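Local structure of protocatechuate decarboxylase (Klebsiella pneumoniae, 5O3M) at residues Asn417-Asp422 / Thr479-Thr484; Asn361-Ala366 / Gly402-Leu407; Ile236-Cys241 / His347-Gly352. The protein decarboxylates 3,4-dihydroxybenzoic acid as a UbiD-family enzyme of the prenylated-flavin-dependent type, and is here in its apo form. One frame throughout, in Å; residues are numbered along the deposited sequence.

Interaction 1 (Asn417-Asp422 / Thr479-Thr484). With 9JE (pentane-1,5-diol), chain H.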
loop_
_atom_site.group_PDB
_atom_site.type_symbol
_atom_site.label_atom_id
_atom_site.label_comp_id
_atom_site.label_asym_id
_atom_site.label_seq_id
_atom_site.Cartn_x
_atom_site.Cartn_y
_atom_site.Cartn_z
ATOM N N ASN A 417 -5.198 -15.334 11.449
ATOM C CA ASN A 417 -3.956 -14.592 11.613
ATOM C C ASN A 417 -2.891 -15.468 12.260
ATOM O O ASN A 417 -3.183 -16.406 13.009
ATOM C CB ASN A 417 -4.149 -13.334 12.469
ATOM C CG ASN A 417 -5.203 -12.399 11.912
ATOM O OD1 ASN A 417 -5.315 -12.225 10.700
ATOM N ND2 ASN A 417 -5.993 -11.791 12.803
ATOM N N ILE A 418 -1.641 -15.105 11.999
ATOM C CA ILE A 418 -0.473 -15.781 12.550
ATOM C C ILE A 418 0.378 -14.748 13.272
ATOM O O ILE A 418 0.579 -13.639 12.767
ATOM C CB ILE A 418 0.352 -16.452 11.436
ATOM C CG1 ILE A 418 -0.501 -17.444 10.651
ATOM C CG2 ILE A 418 1.625 -17.057 12.013
ATOM C CD1 ILE A 418 -0.888 -18.694 11.442
ATOM N N ILE A 419 0.886 -15.103 14.446
ATOM C CA ILE A 419 1.848 -14.270 15.158
ATOM C C ILE A 419 3.115 -15.085 15.342
ATOM O O ILE A 419 3.072 -16.213 15.855
ATOM C CB ILE A 419 1.308 -13.768 16.504
ATOM C CG1 ILE A 419 -0.005 -12.999 16.284
ATOM C CG2 ILE A 419 2.339 -12.902 17.170
ATOM C CD1 ILE A 419 -0.677 -12.572 17.600
ATOM N N LEU A 420 4.231 -14.533 14.884
ATOM C CA LEU A 420 5.521 -15.200 14.909
ATOM C C LEU A 420 6.366 -14.587 16.011
ATOM O O LEU A 420 6.504 -13.360 16.067
ATOM C CB LEU A 420 6.240 -15.054 13.565
ATOM C CG LEU A 420 5.449 -15.544 12.369
ATOM C CD1 LEU A 420 6.103 -15.038 11.098
ATOM C CD2 LEU A 420 5.421 -17.059 12.378
ATOM N N VAL A 421 6.928 -15.438 16.885
ATOM C CA VAL A 421 7.780 -14.972 17.971
ATOM C C VAL A 421 8.981 -15.897 18.128
ATOM O O VAL A 421 8.984 -17.044 17.674
ATOM C CB VAL A 421 7.016 -14.857 19.312
ATOM C CG1 VAL A 421 5.835 -13.898 19.180
ATOM C CG2 VAL A 421 6.572 -16.251 19.820
ATOM N N ASP A 422 9.998 -15.384 18.817
ATOM C CA ASP A 422 11.233 -16.116 19.067
ATOM C C ASP A 422 11.117 -16.990 20.313
ATOM O O ASP A 422 10.123 -16.945 21.036
ATOM C CB ASP A 422 12.396 -15.133 19.194
ATOM C CG ASP A 422 12.675 -14.432 17.899
ATOM O OD1 ASP A 422 13.065 -15.149 16.962
ATOM O OD2 ASP A 422 12.457 -13.204 17.816
ATOM N N THR A 479 -3.655 -12.116 8.129
ATOM C CA THR A 479 -2.503 -11.267 8.430
ATOM C C THR A 479 -1.431 -12.045 9.186
ATOM O O THR A 479 -1.742 -12.766 10.140
ATOM C CB THR A 479 -2.937 -10.059 9.251
ATOM O OG1 THR A 479 -3.967 -9.373 8.550
ATOM C CG2 THR A 479 -1.766 -9.109 9.499
ATOM N N ILE A 480 -0.180 -11.897 8.753
ATOM C CA ILE A 480 0.982 -12.460 9.432
ATOM C C ILE A 480 1.677 -11.317 10.163
ATOM O O ILE A 480 2.126 -10.355 9.530
ATOM C CB ILE A 480 1.942 -13.153 8.447
ATOM C CG1 ILE A 480 1.229 -14.249 7.655
ATOM C CG2 ILE A 480 3.179 -13.729 9.176
ATOM C CD1 ILE A 480 1.982 -14.675 6.380
ATOM N N PHE A 481 1.752 -11.402 11.497
ATOM C CA PHE A 481 2.450 -10.410 12.315
ATOM C C PHE A 481 3.796 -11.024 12.679
ATOM O O PHE A 481 3.877 -11.902 13.549
ATOM C CB PHE A 481 1.683 -10.045 13.584
ATOM C CG PHE A 481 0.324 -9.448 13.359
ATOM C CD1 PHE A 481 -0.786 -10.259 13.258
ATOM C CD2 PHE A 481 0.151 -8.078 13.317
ATOM C CE1 PHE A 481 -2.069 -9.714 13.084
ATOM C CE2 PHE A 481 -1.096 -7.534 13.120
ATOM C CZ PHE A 481 -2.224 -8.361 13.028
ATOM N N ASP A 482 4.853 -10.568 12.016
ATOM C CA ASP A 482 6.191 -11.080 12.279
ATOM C C ASP A 482 6.804 -10.285 13.429
ATOM O O ASP A 482 7.261 -9.152 13.240
ATOM C CB ASP A 482 7.079 -11.001 11.046
ATOM C CG ASP A 482 8.487 -11.542 11.316
ATOM O OD1 ASP A 482 8.728 -12.079 12.437
ATOM O OD2 ASP A 482 9.343 -11.430 10.411
ATOM N N CYS A 483 6.855 -10.902 14.613
ATOM C CA CYS A 483 7.482 -10.319 15.792
ATOM C C CYS A 483 8.757 -11.070 16.189
ATOM O O CYS A 483 9.151 -11.073 17.357
ATOM C CB CYS A 483 6.471 -10.273 16.942
ATOM S SG CYS A 483 4.829 -9.529 16.430
ATOM N N THR A 484 9.410 -11.724 15.225
ATOM C CA THR A 484 10.750 -12.259 15.437
ATOM C C THR A 484 11.780 -11.157 15.189
ATOM O O THR A 484 11.598 -10.297 14.321
ATOM C CB THR A 484 11.010 -13.470 14.528
ATOM O OG1 THR A 484 11.083 -13.056 13.152
ATOM C CG2 THR A 484 9.859 -14.492 14.676
HETATM C C02 9JE H . 15.460 -13.227 20.318
HETATM C C03 9JE H . 15.904 -14.579 20.848
HETATM C C04 9JE H . 17.019 -14.540 21.884
HETATM C C05 9JE H . 17.006 -15.935 22.558
HETATM C C06 9JE H . 18.163 -16.050 23.542
HETATM O O01 9JE H . 16.411 -12.911 19.326
HETATM O O07 9JE H . 18.438 -14.681 23.911
HETATM O O HOH W 1 -6.755 -10.184 8.978
HETATM O O HOH W 2 10.290 -12.502 19.225
#
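Asn417 meets Thr479 with its CG placed beside its own backbone N (chi1 -57°), which brings OD1 alongside the next strand. OD1 accepts from Thr479 N at 3.1 Å, with the donor tilted 20° from the carbonyl plane. The two side chains lie side by side, and a water joins Asn417 OD1 to Thr479 OG1. Beyond them the strands run parallel. Ile418 N donates to Thr479 O, and Phe481 N reaches Ile418 O at 2.8 Å, almost straight. Leu420 N then bonds Phe481 O.

On one face of the sheet Leu420 CD1 packs on Ile480 CG2 at 3.7 Å. On the other, Ile419 CG1 lies 4.2 Å from Phe481 CD1, and Thr479 CG2 sits over one face of the Phe481 ring, towards its rim. Phe481 also packs on Phe481 of a second subunit.

Farther along, Asp482 forms an Asx turn. With CG anti to the backbone N (chi1 -180°), its OD1 takes Thr484 OG1 on the syn lone pair at 2.6 Å and Thr484 N on the anti side, well out of the carboxylate plane. Leu420 O still receives Cys483 N. A second water binds Asp422 N, Asp422 OD2 and Cys483 O, and Val485 N also donates to OD2. These two donors to OD2, with Arg440 a longer, weak partner, probably favour the negative charge of Asp422, whose CB borders a pentane-1,5-diol.

Interaction 2 (Asn361-Ala366 / Gly402-Leu407)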
loop_
_atom_site.group_PDB
_atom_site.type_symbol
_atom_site.label_atom_id
_atom_site.label_comp_id
_atom_site.label_asym_id
_atom_site.label_seq_id
_atom_site.Cartn_x
_atom_site.Cartn_y
_atom_site.Cartn_z
ATOM N N ASN A 361 3.330 -30.908 12.631
ATOM C CA ASN A 361 3.735 -31.913 11.658
ATOM C C ASN A 361 4.163 -31.259 10.355
ATOM O O ASN A 361 5.160 -31.659 9.747
ATOM C CB ASN A 361 2.590 -32.902 11.410
ATOM C CG ASN A 361 2.302 -33.801 12.617
ATOM O OD1 ASN A 361 3.196 -34.149 13.394
ATOM N ND2 ASN A 361 1.037 -34.186 12.769
ATOM N N ALA A 362 3.432 -30.240 9.918
ATOM C CA ALA A 362 3.771 -29.611 8.648
ATOM C C ALA A 362 5.081 -28.840 8.743
ATOM O O ALA A 362 5.924 -28.941 7.844
ATOM C CB ALA A 362 2.633 -28.707 8.192
ATOM N N VAL A 363 5.290 -28.086 9.835
ATOM C CA VAL A 363 6.479 -27.238 9.917
ATOM C C VAL A 363 7.722 -28.068 10.227
ATOM O O VAL A 363 8.793 -27.834 9.656
ATOM C CB VAL A 363 6.287 -26.110 10.946
ATOM C CG1 VAL A 363 7.595 -25.286 11.096
ATOM C CG2 VAL A 363 5.147 -25.198 10.532
ATOM N N GLU A 364 7.608 -29.041 11.136
ATOM C CA GLU A 364 8.756 -29.882 11.459
ATOM C C GLU A 364 9.150 -30.769 10.279
ATOM O O GLU A 364 10.330 -31.088 10.104
ATOM C CB GLU A 364 8.452 -30.719 12.708
ATOM C CG GLU A 364 9.584 -31.620 13.157
ATOM C CD GLU A 364 10.853 -30.879 13.567
ATOM O OE1 GLU A 364 10.803 -29.674 13.923
ATOM O OE2 GLU A 364 11.918 -31.532 13.541
ATOM N N ALA A 365 8.190 -31.163 9.447
ATOM C CA ALA A 365 8.555 -31.951 8.281
ATOM C C ALA A 365 9.272 -31.091 7.243
ATOM O O ALA A 365 10.206 -31.558 6.582
ATOM C CB ALA A 365 7.313 -32.624 7.692
ATOM N N ALA A 366 8.880 -29.823 7.106
ATOM C CA ALA A 366 9.474 -28.958 6.088
ATOM C C ALA A 366 10.722 -28.234 6.572
ATOM O O ALA A 366 11.629 -27.977 5.770
ATOM C CB ALA A 366 8.457 -27.925 5.600
ATOM N N GLY A 402 8.494 -16.472 7.992
ATOM C CA GLY A 402 7.347 -16.316 7.109
ATOM C C GLY A 402 6.978 -17.621 6.437
ATOM O O GLY A 402 5.797 -17.930 6.255
ATOM N N GLN A 403 7.983 -18.424 6.085
ATOM C CA GLN A 403 7.698 -19.747 5.545
ATOM C C GLN A 403 6.878 -20.576 6.533
ATOM O O GLN A 403 5.962 -21.301 6.131
ATOM C CB GLN A 403 9.003 -20.468 5.186
ATOM C CG GLN A 403 8.796 -21.784 4.452
ATOM C CD GLN A 403 8.101 -21.595 3.107
ATOM O OE1 GLN A 403 8.090 -20.494 2.551
ATOM N NE2 GLN A 403 7.516 -22.679 2.580
ATOM N N ALA A 404 7.205 -20.492 7.831
ATOM C CA ALA A 404 6.457 -21.240 8.838
ATOM C C ALA A 404 5.015 -20.748 8.938
ATOM O O ALA A 404 4.088 -21.555 9.084
ATOM C CB ALA A 404 7.163 -21.149 10.191
ATOM N N ALA A 405 4.800 -19.431 8.832
ATOM C CA ALA A 405 3.436 -18.896 8.775
ATOM C C ALA A 405 2.668 -19.436 7.570
ATOM O O ALA A 405 1.490 -19.803 7.688
ATOM C CB ALA A 405 3.458 -17.365 8.736
ATOM N N LEU A 406 3.305 -19.468 6.393
ATOM C CA LEU A 406 2.637 -20.030 5.219
ATOM C C LEU A 406 2.290 -21.505 5.434
ATOM O O LEU A 406 1.183 -21.954 5.099
ATOM C CB LEU A 406 3.515 -19.849 3.975
ATOM C CG LEU A 406 3.872 -18.414 3.563
ATOM C CD1 LEU A 406 4.812 -18.405 2.361
ATOM C CD2 LEU A 406 2.612 -17.656 3.230
ATOM N N LEU A 407 3.231 -22.284 5.971
ATOM C CA LEU A 407 2.928 -23.683 6.267
ATOM C C LEU A 407 1.722 -23.797 7.191
ATOM O O LEU A 407 0.871 -24.667 6.997
ATOM C CB LEU A 407 4.150 -24.367 6.871
ATOM C CG LEU A 407 5.217 -24.724 5.834
ATOM C CD1 LEU A 407 6.609 -24.628 6.432
ATOM C CD2 LEU A 407 4.953 -26.132 5.317
#
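Leu407 reaches across to three residues of helix 344-366. Its CB lies 3.9 Å from Val363 CG2, and the two side chains cross at a slant. Farther out, both its methyls face Ala366 CB: Leu407 CD1 and CD2 each lie 3.9 Å from it. Leu407 CD2 also comes within 3.9 Å of Ala362 O. Val363 divides its branches over the other helix. While CG2 meets Leu407 and approaches Ala404 O, CG1 faces Ala404 CB at 4.3 Å.

The first torsion of Val363 explains this split. CG1 is anti to the backbone N (chi1 176°) and CG2 lies beside it. No hydrogen bond crosses the contact, so van der Waals packing holds it. Ala366 and Ala404 offer their CB atoms to the branched Leu407 and Val363. The closest backbone pair is Val363 and Ala404, with CA atoms 6.1 Å apart, while the segment axes come to 9.4 Å and cross at 136°.

Around this first shell, Leu407 N bonds Gln403 O within its helix, and the Leu407 side chain also packs on Ile367. Glu364 OE1 accepts from Gly369 N just beyond the end of helix 344-366. On helix 400-411, Gln403 NE2 bonds Leu409 O of a third subunit, and Leu407 packs on Ala410 of that subunit. Ala405 turns away from helix 344-366 and packs on strand 417-422, so helix 400-411 lies between that strand and helix 344-366.

Interaction 3 (Ile236-Cys241 / His347-Gly352). With 9JE (pentane-1,5-diol), chain G.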
loop_
_atom_site.group_PDB
_atom_site.type_symbol
_atom_site.label_atom_id
_atom_site.label_comp_id
_atom_site.label_asym_id
_atom_site.label_seq_id
_atom_site.Cartn_x
_atom_site.Cartn_y
_atom_site.Cartn_z
ATOM N N ILE A 236 -10.803 -39.961 25.315
ATOM C CA ILE A 236 -11.596 -40.344 24.150
ATOM C C ILE A 236 -12.074 -39.106 23.395
ATOM O O ILE A 236 -11.997 -39.052 22.163
ATOM C CB ILE A 236 -12.772 -41.248 24.558
ATOM C CG1 ILE A 236 -12.270 -42.594 25.102
ATOM C CG2 ILE A 236 -13.731 -41.455 23.372
ATOM C CD1 ILE A 236 -13.389 -43.495 25.618
ATOM N N TYR A 237 -12.606 -38.105 24.111
ATOM C CA TYR A 237 -13.055 -36.892 23.436
ATOM C C TYR A 237 -11.883 -36.197 22.749
ATOM O O TYR A 237 -11.976 -35.805 21.580
ATOM C CB TYR A 237 -13.724 -35.925 24.418
ATOM C CG TYR A 237 -15.149 -36.239 24.825
ATOM C CD1 TYR A 237 -16.195 -36.171 23.903
ATOM C CD2 TYR A 237 -15.456 -36.547 26.148
ATOM C CE1 TYR A 237 -17.487 -36.431 24.283
ATOM C CE2 TYR A 237 -16.748 -36.814 26.534
ATOM C CZ TYR A 237 -17.755 -36.752 25.599
ATOM O OH TYR A 237 -19.032 -37.006 25.993
ATOM N N ILE A 238 -10.772 -36.031 23.474
ATOM C CA ILE A 238 -9.608 -35.330 22.932
ATOM C C ILE A 238 -9.053 -36.077 21.722
ATOM O O ILE A 238 -8.865 -35.500 20.645
ATOM C CB ILE A 238 -8.546 -35.135 24.032
ATOM C CG1 ILE A 238 -9.012 -34.053 25.014
ATOM C CG2 ILE A 238 -7.168 -34.807 23.437
ATOM C CD1 ILE A 238 -8.113 -33.876 26.198
ATOM N N GLY A 239 -8.824 -37.381 21.870
ATOM C CA GLY A 239 -8.275 -38.152 20.767
ATOM C C GLY A 239 -9.190 -38.229 19.558
ATOM O O GLY A 239 -8.717 -38.356 18.423
ATOM N N ALA A 240 -10.502 -38.156 19.776
ATOM C CA ALA A 240 -11.444 -38.224 18.664
ATOM C C ALA A 240 -11.399 -36.984 17.775
ATOM O O ALA A 240 -11.912 -37.026 16.650
ATOM C CB ALA A 240 -12.868 -38.423 19.193
ATOM N N CYS A 241 -10.846 -35.876 18.266
ATOM C CA CYS A 241 -10.762 -34.660 17.463
ATOM C C CYS A 241 -9.593 -34.676 16.485
ATOM O O CYS A 241 -9.430 -33.714 15.740
ATOM C CB CYS A 241 -10.642 -33.430 18.364
ATOM S SG CYS A 241 -12.039 -33.159 19.468
ATOM N N HIS A 347 -13.849 -25.815 24.196
ATOM C CA HIS A 347 -13.646 -25.909 22.746
ATOM C C HIS A 347 -12.179 -25.678 22.377
ATOM O O HIS A 347 -11.622 -26.377 21.519
ATOM C CB HIS A 347 -14.560 -24.909 22.014
ATOM C CG HIS A 347 -14.556 -25.070 20.526
ATOM N ND1 HIS A 347 -13.554 -24.562 19.722
ATOM C CD2 HIS A 347 -15.417 -25.711 19.696
ATOM C CE1 HIS A 347 -13.804 -24.878 18.461
ATOM N NE2 HIS A 347 -14.931 -25.574 18.418
ATOM N N THR A 348 -11.536 -24.701 23.014
ATOM C CA THR A 348 -10.125 -24.437 22.751
ATOM C C THR A 348 -9.285 -25.701 22.903
ATOM O O THR A 348 -8.442 -26.006 22.047
ATOM C CB THR A 348 -9.617 -23.351 23.695
ATOM O OG1 THR A 348 -10.288 -22.114 23.403
ATOM C CG2 THR A 348 -8.092 -23.188 23.546
ATOM N N THR A 349 -9.483 -26.431 24.010
ATOM C CA THR A 349 -8.780 -27.696 24.208
ATOM C C THR A 349 -9.058 -28.671 23.070
ATOM O O THR A 349 -8.135 -29.195 22.440
ATOM C CB THR A 349 -9.191 -28.330 25.539
ATOM O OG1 THR A 349 -8.786 -27.487 26.625
ATOM C CG2 THR A 349 -8.556 -29.743 25.668
ATOM N N LEU A 350 -10.337 -28.948 22.815
ATOM C CA LEU A 350 -10.699 -30.019 21.889
ATOM C C LEU A 350 -10.314 -29.681 20.452
ATOM O O LEU A 350 -9.777 -30.537 19.740
ATOM C CB LEU A 350 -12.196 -30.320 21.995
ATOM C CG LEU A 350 -12.626 -30.880 23.355
ATOM C CD1 LEU A 350 -14.161 -31.009 23.437
ATOM C CD2 LEU A 350 -11.949 -32.228 23.597
ATOM N N ALA A 351 -10.586 -28.450 19.994
ATOM C CA ALA A 351 -10.166 -28.073 18.645
ATOM C C ALA A 351 -8.699 -27.669 18.575
ATOM O O ALA A 351 -8.056 -27.874 17.536
ATOM C CB ALA A 351 -11.018 -26.931 18.106
ATOM N N GLY A 352 -8.156 -27.103 19.656
ATOM C CA GLY A 352 -6.837 -26.477 19.572
ATOM C C GLY A 352 -5.694 -27.471 19.466
ATOM O O GLY A 352 -4.695 -27.219 18.776
HETATM C C02 9JE G . -15.008 -30.119 17.895
HETATM C C03 9JE G . -15.208 -30.170 19.397
HETATM C C04 9JE G . -16.176 -29.113 19.923
HETATM C C05 9JE G . -17.533 -29.683 20.349
HETATM C C06 9JE G . -18.569 -28.602 20.690
HETATM O O01 9JE G . -13.656 -29.858 17.639
HETATM O O07 9JE G . -19.858 -29.164 20.829
HETATM O O HOH W 3 -8.413 -32.662 20.966
#
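Leu350 fits against helix 234-240 through its CD2 methyl. That methyl lies 3.7 Å from Ile238 CG1 and 4.2 Å from Tyr237 CB. The Leu350 and Ile238 side chains cross at about a right angle. With CD1 extended (chi2 174°), the other branch, CD2, is the one turned to Ile238. Ile238 sends its own CD1 on to Thr349 CG2, a lighter touch at 4.2 Å. This apolar group is the buried, dry part of the contact.

Towards Cys241 the contact is more polar and includes water. Cys241 CB comes to 3.3 Å from Leu350 O, and Cys241 SG packs on Leu350 CB at 3.8 Å. No direct hydrogen bond crosses between the segments. Instead one water donates to Ile238 O at 2.9 Å and to Leu350 O at 2.8 Å. It bridges two carbonyls that cannot bond each other. This end is thus close in places but bridged by water, and Cys241 is partly exposed, whereas the other residues that touch are buried.

A pentane-1,5-diol lies along the 347-352 segment, beside His347, Leu350 and Ala351. Its C04 is 3.5 Å from His347 CD2, and Leu350 CB also borders it. Leu350 therefore serves both the helix packing and the pocket wall. Cys170 O hydrogen-bonds the same diol.

Farther out, Tyr237 OH bonds Leu171 O and Gly231 N, and Thr349 OG1 bonds His96 O. On the diol side the His347 ring stacks with Phe310. The helix segments run at 46° to each other. Leu350 touches Leu171 of strand 168-177, and Ile236 and Ala240 touch Leu173 of the same strand, so both helices pack on one strand of the antiparallel sheet.

In the fold
Helix 344-366 ties interaction 3 to interaction 2. Its first turns pack on helix 234-240 near the centre of the chain, and its last turn meets helix 400-411. The two centres are 22 Å apart. Interaction 2 then passes directly into interaction 1 through Ala405, whose CB lies 3.7 Å from Ile480 CG2 and 3.8 Å from Ile418 CG2. Those centres are 13 Å apart. Interactions 1 and 3 do not touch; their nearest atoms are about 12 Å apart. Each borders its own pentane-1,5-diol, one at Asp422 and the other at His347, Leu350 and Ala351. Interaction 2 borders neither diol pocket through its own residues.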